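Local structure of aminoglycoside N(3)-acetyltransferase III (Serratia marcescens, 7LAO) at residues W63-Y68 against R84-D89; T187-M192 against W201-D206; T56-A61 against M122-P127. The protein catalyses transfer of the acetyl group of acetyl-CoA to the 3-amino group of 2-deoxystreptamine aminoglycosides such as gentamicin, kanamycin and tobramycin, giving bacteria resistance to them. One frame throughout, in Å; residues are numbered along the deposited sequence.

Contact 1: W63-Y68 against R84-D89; sequences WDRSPY and RWPPFD
The indole of Trp-63 is the bump here, and Trp-85, Pro-86 and Phe-88 of the facing loop shape the hollow that takes it. Phe-88 lies over one face: its CD1 sits above the middle of the indole, 3.5 Å from Trp-63 CD2, with the phenyl edge turned to that face and the planes at 62°. Further along the same indole, Phe-88 CB rests over the six-membered ring, 3.8 Å from its centroid. On the opposite face the backbone of its own loop folds back, Arg-65 O and Ser-66 N lying above the rim. Trp-63 CG is anti to the backbone N (chi1 -175°), and the far end of the ring reaches Pro-86 O, which lies at the edge in the ring plane, 3.2 Å from Trp-63 CH2. That carbonyl oxygen is buried and has no hydrogen-bond partner in the model. Trp-63, Trp-85 and Phe-88 thus make an aromatic cluster joining two parts of the long, irregular excursion between strand 56-60 and helix 102-108. Trp-85 turns an edge toward the Trp-63 face in an offset edge-to-face pair, centroids 5.7 Å apart. Its NE1 donates to Arg-65 O; the modelled 2.5 Å is too short to be taken literally. Pro-67 fills the next hollow, its CB over the six-membered ring of Trp-85 in a CH-pi contact, 3.8 Å from the centroid. The bent Arg-65 side chain crosses Trp-85 at about a right angle, bringing NH2 to 3.1 Å from Trp-85 CZ2, while Pro-86 CG meets Arg-65 CB and CG.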
# COMPACT_ATOMS: atom_id res chain seq x y z
N TRP A 63 -6.97 -7.77 2.02
CA TRP A 63 -7.61 -9.08 2.12
C TRP A 63 -8.87 -9.07 1.27
O TRP A 63 -9.67 -8.14 1.37
CB TRP A 63 -7.93 -9.37 3.60
CG TRP A 63 -8.50 -10.74 3.94
CD1 TRP A 63 -8.43 -11.88 3.19
CD2 TRP A 63 -9.24 -11.08 5.12
NE1 TRP A 63 -9.07 -12.93 3.85
CE2 TRP A 63 -9.57 -12.45 5.03
CE3 TRP A 63 -9.65 -10.35 6.24
CZ2 TRP A 63 -10.30 -13.11 6.02
CZ3 TRP A 63 -10.36 -11.00 7.23
CH2 TRP A 63 -10.68 -12.37 7.11
N ASP A 64 -9.08 -10.13 0.47
CA ASP A 64 -10.26 -10.22 -0.38
C ASP A 64 -11.54 -10.54 0.38
O ASP A 64 -12.62 -10.49 -0.23
CB ASP A 64 -10.02 -11.24 -1.51
CG ASP A 64 -9.85 -12.69 -1.00
OD1 ASP A 64 -10.28 -13.60 -1.72
OD2 ASP A 64 -9.31 -12.91 0.11
N ARG A 65 -11.47 -10.84 1.69
CA ARG A 65 -12.65 -11.09 2.52
C ARG A 65 -12.63 -10.25 3.80
O ARG A 65 -13.04 -10.70 4.88
CB ARG A 65 -12.78 -12.58 2.87
CG ARG A 65 -13.03 -13.50 1.67
CD ARG A 65 -14.34 -13.19 0.97
NE ARG A 65 -15.33 -12.66 1.90
CZ ARG A 65 -16.26 -11.76 1.59
NH1 ARG A 65 -16.35 -11.27 0.36
NH2 ARG A 65 -17.11 -11.35 2.53
N SER A 66 -12.15 -9.03 3.71
CA SER A 66 -12.13 -8.19 4.89
C SER A 66 -13.55 -7.72 5.21
O SER A 66 -14.30 -7.39 4.29
CB SER A 66 -11.21 -7.00 4.66
OG SER A 66 -11.49 -5.93 5.54
N PRO A 67 -13.97 -7.74 6.49
CA PRO A 67 -15.31 -7.24 6.86
C PRO A 67 -15.30 -5.77 7.27
O PRO A 67 -15.89 -5.38 8.28
CB PRO A 67 -15.68 -8.15 8.05
CG PRO A 67 -14.38 -8.41 8.70
CD PRO A 67 -13.34 -8.46 7.61
N TYR A 68 -14.63 -4.94 6.46
CA TYR A 68 -14.48 -3.52 6.78
C TYR A 68 -15.82 -2.79 6.75
O TYR A 68 -16.20 -2.14 7.73
CB TYR A 68 -13.50 -2.86 5.80
CG TYR A 68 -13.36 -1.36 6.00
CD1 TYR A 68 -12.54 -0.85 7.01
CD2 TYR A 68 -14.05 -0.45 5.18
CE1 TYR A 68 -12.40 0.53 7.20
CE2 TYR A 68 -13.92 0.93 5.36
CZ TYR A 68 -13.09 1.42 6.37
OH TYR A 68 -12.95 2.78 6.57
N ARG A 84 -19.29 -17.49 10.57
CA ARG A 84 -18.40 -18.33 9.79
C ARG A 84 -17.62 -17.53 8.75
O ARG A 84 -17.24 -18.06 7.70
CB ARG A 84 -19.15 -19.47 9.14
CG ARG A 84 -18.21 -20.61 8.81
CD ARG A 84 -18.46 -21.75 9.78
NE ARG A 84 -19.85 -22.17 9.69
CZ ARG A 84 -20.65 -22.34 10.74
NH1 ARG A 84 -20.19 -22.13 11.97
NH2 ARG A 84 -21.90 -22.73 10.55
N TRP A 85 -17.39 -16.26 9.03
CA TRP A 85 -16.46 -15.48 8.24
C TRP A 85 -15.10 -16.19 8.21
O TRP A 85 -14.59 -16.56 9.28
CB TRP A 85 -16.31 -14.08 8.82
CG TRP A 85 -15.89 -13.10 7.79
CD1 TRP A 85 -14.63 -12.92 7.28
CD2 TRP A 85 -16.73 -12.14 7.13
NE1 TRP A 85 -14.64 -11.90 6.35
CE2 TRP A 85 -15.91 -11.42 6.23
CE3 TRP A 85 -18.09 -11.83 7.21
CZ2 TRP A 85 -16.42 -10.40 5.42
CZ3 TRP A 85 -18.58 -10.82 6.40
CH2 TRP A 85 -17.75 -10.12 5.52
N PRO A 86 -14.50 -16.38 7.04
CA PRO A 86 -13.22 -17.09 6.96
C PRO A 86 -12.15 -16.39 7.78
O PRO A 86 -12.05 -15.16 7.77
CB PRO A 86 -12.88 -17.05 5.46
CG PRO A 86 -13.74 -15.99 4.90
CD PRO A 86 -14.99 -16.00 5.71
N PRO A 87 -11.34 -17.15 8.53
CA PRO A 87 -10.27 -16.53 9.30
C PRO A 87 -9.18 -15.99 8.40
O PRO A 87 -8.93 -16.49 7.30
CB PRO A 87 -9.75 -17.68 10.18
CG PRO A 87 -10.86 -18.72 10.17
CD PRO A 87 -11.49 -18.59 8.82
N PHE A 88 -8.54 -14.92 8.86
CA PHE A 88 -7.46 -14.31 8.09
C PHE A 88 -6.20 -15.12 8.34
O PHE A 88 -5.60 -15.04 9.42
CB PHE A 88 -7.27 -12.86 8.47
CG PHE A 88 -6.12 -12.21 7.78
CD1 PHE A 88 -6.17 -11.97 6.42
CD2 PHE A 88 -4.98 -11.86 8.48
CE1 PHE A 88 -5.10 -11.38 5.78
CE2 PHE A 88 -3.92 -11.26 7.84
CZ PHE A 88 -3.98 -11.03 6.50
N ASP A 89 -5.80 -15.91 7.36
CA ASP A 89 -4.60 -16.73 7.47
C ASP A 89 -3.53 -16.13 6.57
O ASP A 89 -3.79 -15.90 5.39
CB ASP A 89 -4.88 -18.18 7.08
CG ASP A 89 -3.63 -19.05 7.13
OD1 ASP A 89 -2.83 -18.91 8.07
OD2 ASP A 89 -3.46 -19.88 6.21

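Contact 2: T187-M192 against W201-D206; sequences TYEMPM and WELAED
Four backbone hydrogen bonds tie Thr-187 to Met-192 against Trp-201 to Asp-206. In the Met-190 and Glu-202 pair, Met-190 N gives to Glu-202 O at 2.9 Å, and Glu-202 N returns a bond to Met-190 O at 3.0 Å. The Tyr-188 and Ala-204 pair has the same reciprocal pattern, but Tyr-188 N to Ala-204 O is longer at 3.2 Å, and the position of Tyr-188 O is less certain. Glu-189 and Leu-203, between them, form a non-hydrogen-bonded pair, and two more such pairs flank the set; CA-H...O contacts such as Glu-189 CA to Glu-202 O accompany the bonds. This is the register of an antiparallel beta hairpin, strands 185-192 and 200-207, which forms a two-stranded sheet of its own.

CH-pi contacts act on both faces. On the face of Thr-187, Glu-189 and Pro-191, Trp-201 swings its indole across to the partner strand and lies beside Pro-191, pointing the same way; Pro-191 CD stands over the six-membered ring, 3.7 Å from its centroid. Arg-83 adds a cation-pi contact to this indole. On the other face, which Tyr-188 shares with Ala-204, Ala-204 CB sits over the Tyr-188 ring, toward its rim and 3.7 Å from Tyr-188 CE1.

Among the longer side chains, Glu-189 crosses Trp-201 at about a right angle and brings OE2 to 3.6 Å from Trp-201 CB; the same OE2 has a long, weak ion pair with Arg-83. Met-192 CG meets Glu-202 CB.

One water mediates a polar link: it lies 3.0 Å from Tyr-188 OH and donates to Asp-206 OD2, which also accepts from Ala-141 N.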
# COMPACT_ATOMS: atom_id res chain seq x y z
N THR A 187 -14.40 3.38 12.81
CA THR A 187 -14.30 2.19 13.64
C THR A 187 -14.81 0.98 12.88
O THR A 187 -15.83 1.06 12.18
CB THR A 187 -15.08 2.33 14.95
OG1 THR A 187 -16.48 2.54 14.67
CG2 THR A 187 -14.57 3.52 15.67
N TYR A 188 -14.13 -0.14 13.04
CA TYR A 188 -14.60 -1.39 12.47
C TYR A 188 -14.08 -2.53 13.34
O TYR A 188 -13.42 -2.30 14.36
CB TYR A 188 -14.14 -1.52 11.01
CG TYR A 188 -12.66 -1.29 10.84
CD1 TYR A 188 -11.77 -2.35 10.95
CD2 TYR A 188 -12.16 -0.02 10.58
CE1 TYR A 188 -10.42 -2.15 10.80
CE2 TYR A 188 -10.79 0.19 10.44
CZ TYR A 188 -9.93 -0.88 10.55
OH TYR A 188 -8.57 -0.71 10.41
N GLU A 189 -14.42 -3.76 12.95
CA GLU A 189 -13.99 -4.94 13.69
C GLU A 189 -13.34 -5.95 12.75
O GLU A 189 -13.72 -6.06 11.58
CB GLU A 189 -15.16 -5.61 14.44
CG GLU A 189 -15.41 -5.04 15.84
CD GLU A 189 -16.46 -5.80 16.65
OE1 GLU A 189 -17.18 -5.16 17.44
OE2 GLU A 189 -16.57 -7.05 16.50
N MET A 190 -12.34 -6.67 13.27
CA MET A 190 -11.57 -7.65 12.51
C MET A 190 -11.36 -8.92 13.32
O MET A 190 -11.09 -8.86 14.53
CB MET A 190 -10.20 -7.11 12.09
CG MET A 190 -10.17 -5.80 11.28
SD MET A 190 -10.85 -5.91 9.60
CE MET A 190 -10.05 -7.33 8.93
N PRO A 191 -11.44 -10.09 12.67
CA PRO A 191 -11.10 -11.36 13.33
C PRO A 191 -9.61 -11.51 13.57
O PRO A 191 -8.83 -11.75 12.64
CB PRO A 191 -11.62 -12.41 12.33
CG PRO A 191 -11.52 -11.74 11.00
CD PRO A 191 -11.81 -10.29 11.25
N MET A 192 -9.20 -11.38 14.84
CA MET A 192 -7.81 -11.58 15.25
C MET A 192 -7.56 -13.04 15.65
O MET A 192 -8.45 -13.89 15.61
CB MET A 192 -7.47 -10.64 16.41
CG MET A 192 -7.43 -9.17 16.05
SD MET A 192 -6.31 -8.78 14.68
CE MET A 192 -7.55 -8.60 13.45
N TRP A 201 -12.97 -11.51 17.67
CA TRP A 201 -13.25 -10.27 16.96
C TRP A 201 -12.90 -9.09 17.83
O TRP A 201 -13.32 -8.99 18.99
CB TRP A 201 -14.70 -10.16 16.51
CG TRP A 201 -14.90 -10.98 15.35
CD1 TRP A 201 -14.94 -12.33 15.33
CD2 TRP A 201 -15.04 -10.54 13.99
NE1 TRP A 201 -15.12 -12.78 14.05
CE2 TRP A 201 -15.19 -11.70 13.21
CE3 TRP A 201 -15.08 -9.30 13.36
CZ2 TRP A 201 -15.36 -11.65 11.83
CZ3 TRP A 201 -15.25 -9.25 11.99
CH2 TRP A 201 -15.39 -10.42 11.24
N GLU A 202 -12.08 -8.23 17.28
CA GLU A 202 -11.54 -7.15 18.03
C GLU A 202 -11.76 -5.91 17.24
O GLU A 202 -11.94 -5.90 16.04
CB GLU A 202 -10.07 -7.33 18.26
CG GLU A 202 -9.59 -6.86 19.60
CD GLU A 202 -8.19 -7.35 19.83
OE1 GLU A 202 -7.24 -6.68 19.34
OE2 GLU A 202 -8.04 -8.42 20.45
N LEU A 203 -11.69 -4.86 17.93
CA LEU A 203 -12.17 -3.64 17.39
C LEU A 203 -11.02 -2.72 17.08
O LEU A 203 -10.03 -2.68 17.83
CB LEU A 203 -13.16 -2.97 18.35
CG LEU A 203 -13.71 -1.61 17.92
CD1 LEU A 203 -14.52 -1.74 16.64
CD2 LEU A 203 -14.55 -0.99 19.02
N ALA A 204 -11.13 -1.97 15.98
CA ALA A 204 -10.18 -0.92 15.65
C ALA A 204 -10.85 0.45 15.64
O ALA A 204 -12.04 0.59 15.32
CB ALA A 204 -9.53 -1.18 14.29
N GLU A 205 -10.00 1.46 15.82
CA GLU A 205 -10.35 2.88 15.76
C GLU A 205 -9.16 3.49 15.00
O GLU A 205 -8.04 3.44 15.50
CB GLU A 205 -10.47 3.47 17.16
CG GLU A 205 -10.17 4.96 17.23
CD GLU A 205 -11.42 5.81 17.22
OE1 GLU A 205 -11.51 6.76 18.02
OE2 GLU A 205 -12.33 5.52 16.40
N ASP A 206 -9.39 4.06 13.82
CA ASP A 206 -8.28 4.58 13.04
C ASP A 206 -8.76 5.73 12.17
O ASP A 206 -9.96 6.01 12.07
CB ASP A 206 -7.65 3.47 12.18
CG ASP A 206 -6.13 3.57 12.12
OD1 ASP A 206 -5.63 4.71 12.03
OD2 ASP A 206 -5.44 2.52 12.17
O HOH W 1 -6.37 -0.13 12.41

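Contact 3: T56-A61 against M122-P127; sequences TLMGYA and MVAVGP
Two neighbouring antiparallel strands of the seven-stranded mixed sheet, 56-60 and 122-125, meet here in the buried interior. Leu-57 and Val-125 exchange a pair of backbone hydrogen bonds, and so do Gly-59 and Val-123, with Gly-59 N to Val-123 O at 2.8 Å. Gly-59 presents no side chain to Val-123, whose CG1 comes within 3.8 Å of Gly-59 CA. Strand 56-60 also bonds on its other edge to strand 23-28, and helices 40-51 and 102-108 pack on the face carrying Leu-57.

On the face of Met-58, Tyr-60 and Met-122, the extended Met-58 chain brings CE to 3.9 Å from Met-122 SD. In Met-122 the bend at chi2 (-83°) sets SD beside the Tyr-60 ring, and Met-122 CE lies 3.7 Å from Tyr-60 CD1. The sulfur stands obliquely to the tyrosine ring, 4.8 Å from the centroid, a Met-aromatic contact. The ring also stacks with Phe-99, while Tyr-60 OH makes a weak hydrogen bond to a bound buffer molecule.

Beyond the end of strand 122-125, Pro-127 CD touches Thr-56 OG1 at 3.3 Å, and that hydroxyl bonds to Leu-128 N. Gly-126, at phi 128°, has a backbone shape that calls for glycine.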
# COMPACT_ATOMS: atom_id res chain seq x y z
N THR A 56 14.49 -4.59 -0.91
CA THR A 56 13.24 -5.10 -0.37
C THR A 56 12.08 -4.60 -1.22
O THR A 56 12.04 -3.44 -1.61
CB THR A 56 13.08 -4.69 1.09
OG1 THR A 56 14.07 -5.35 1.89
CG2 THR A 56 11.72 -5.12 1.63
N LEU A 57 11.15 -5.48 -1.56
CA LEU A 57 9.95 -5.06 -2.26
C LEU A 57 8.80 -5.12 -1.29
O LEU A 57 8.75 -6.00 -0.43
CB LEU A 57 9.63 -5.99 -3.45
CG LEU A 57 10.78 -6.31 -4.39
CD1 LEU A 57 10.41 -7.43 -5.41
CD2 LEU A 57 11.20 -4.97 -5.06
N MET A 58 7.83 -4.26 -1.50
CA MET A 58 6.71 -4.18 -0.59
C MET A 58 5.43 -3.90 -1.34
O MET A 58 5.42 -3.21 -2.38
CB MET A 58 6.95 -3.09 0.44
CG MET A 58 5.90 -2.97 1.52
SD MET A 58 6.46 -1.73 2.78
CE MET A 58 4.98 -1.54 3.76
N GLY A 59 4.33 -4.38 -0.80
CA GLY A 59 3.06 -4.19 -1.48
C GLY A 59 1.94 -4.12 -0.48
O GLY A 59 2.03 -4.67 0.63
N TYR A 60 0.84 -3.49 -0.89
CA TYR A 60 -0.34 -3.32 -0.03
C TYR A 60 -1.33 -4.41 -0.38
O TYR A 60 -2.09 -4.31 -1.34
CB TYR A 60 -0.91 -1.92 -0.23
CG TYR A 60 -2.02 -1.47 0.65
CD1 TYR A 60 -2.36 -2.13 1.84
CD2 TYR A 60 -2.76 -0.35 0.28
CE1 TYR A 60 -3.42 -1.67 2.64
CE2 TYR A 60 -3.80 0.12 1.06
CZ TYR A 60 -4.13 -0.53 2.23
OH TYR A 60 -5.17 -0.05 2.99
N ALA A 61 -1.32 -5.49 0.42
CA ALA A 61 -2.06 -6.70 0.04
C ALA A 61 -3.51 -6.67 0.52
O ALA A 61 -4.42 -7.06 -0.21
CB ALA A 61 -1.36 -7.95 0.58
N MET A 122 0.09 -5.97 4.73
CA MET A 122 1.18 -5.62 3.83
C MET A 122 2.02 -6.86 3.55
O MET A 122 2.15 -7.72 4.40
CB MET A 122 2.10 -4.55 4.45
CG MET A 122 1.37 -3.32 4.87
SD MET A 122 1.12 -2.18 3.48
CE MET A 122 0.12 -0.98 4.34
N VAL A 123 2.60 -6.93 2.35
CA VAL A 123 3.51 -8.01 1.99
C VAL A 123 4.86 -7.34 1.77
O VAL A 123 4.92 -6.23 1.21
CB VAL A 123 3.04 -8.81 0.74
CG1 VAL A 123 2.79 -7.84 -0.50
CG2 VAL A 123 4.05 -9.84 0.35
N ALA A 124 5.93 -7.99 2.22
CA ALA A 124 7.30 -7.52 1.99
C ALA A 124 8.26 -8.69 1.79
O ALA A 124 8.07 -9.79 2.35
CB ALA A 124 7.84 -6.66 3.13
N VAL A 125 9.32 -8.45 1.01
CA VAL A 125 10.23 -9.51 0.58
C VAL A 125 11.62 -8.93 0.45
O VAL A 125 11.83 -8.04 -0.39
CB VAL A 125 9.86 -10.10 -0.80
CG1 VAL A 125 10.49 -11.46 -0.93
CG2 VAL A 125 8.38 -10.06 -1.07
N GLY A 126 12.59 -9.51 1.19
CA GLY A 126 13.93 -8.97 1.22
C GLY A 126 14.40 -8.76 2.66
O GLY A 126 13.68 -9.08 3.60
N PRO A 127 15.59 -8.19 2.83
CA PRO A 127 16.15 -8.05 4.21
C PRO A 127 15.21 -7.37 5.18
O PRO A 127 15.30 -7.64 6.39
CB PRO A 127 17.42 -7.21 4.00
CG PRO A 127 17.77 -7.37 2.49
CD PRO A 127 16.45 -7.59 1.80

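How the contacts relate
Contact 3 lies in the central mixed sheet, its centre about 9 Å from the centre of the chain, while the centres of contacts 1 and 2 lie about 18 and 19 Å out, on the same side of the chain's centre. Along the chain, strand 56-60 runs directly into the loop of contact 1, which is completed before strand 122-125 returns to the sheet; the hairpin of contact 2 follows. The centres of contacts 1 and 2 are about 12 Å apart, and the two touch: Pro-67 packs on Trp-201 and Met-190, and Tyr-68 meets Tyr-188. Contacts 2 and 3 do not touch, their nearest atoms about 8 Å apart. The long excursion from the sheet thus joins the core to the outlying hairpin.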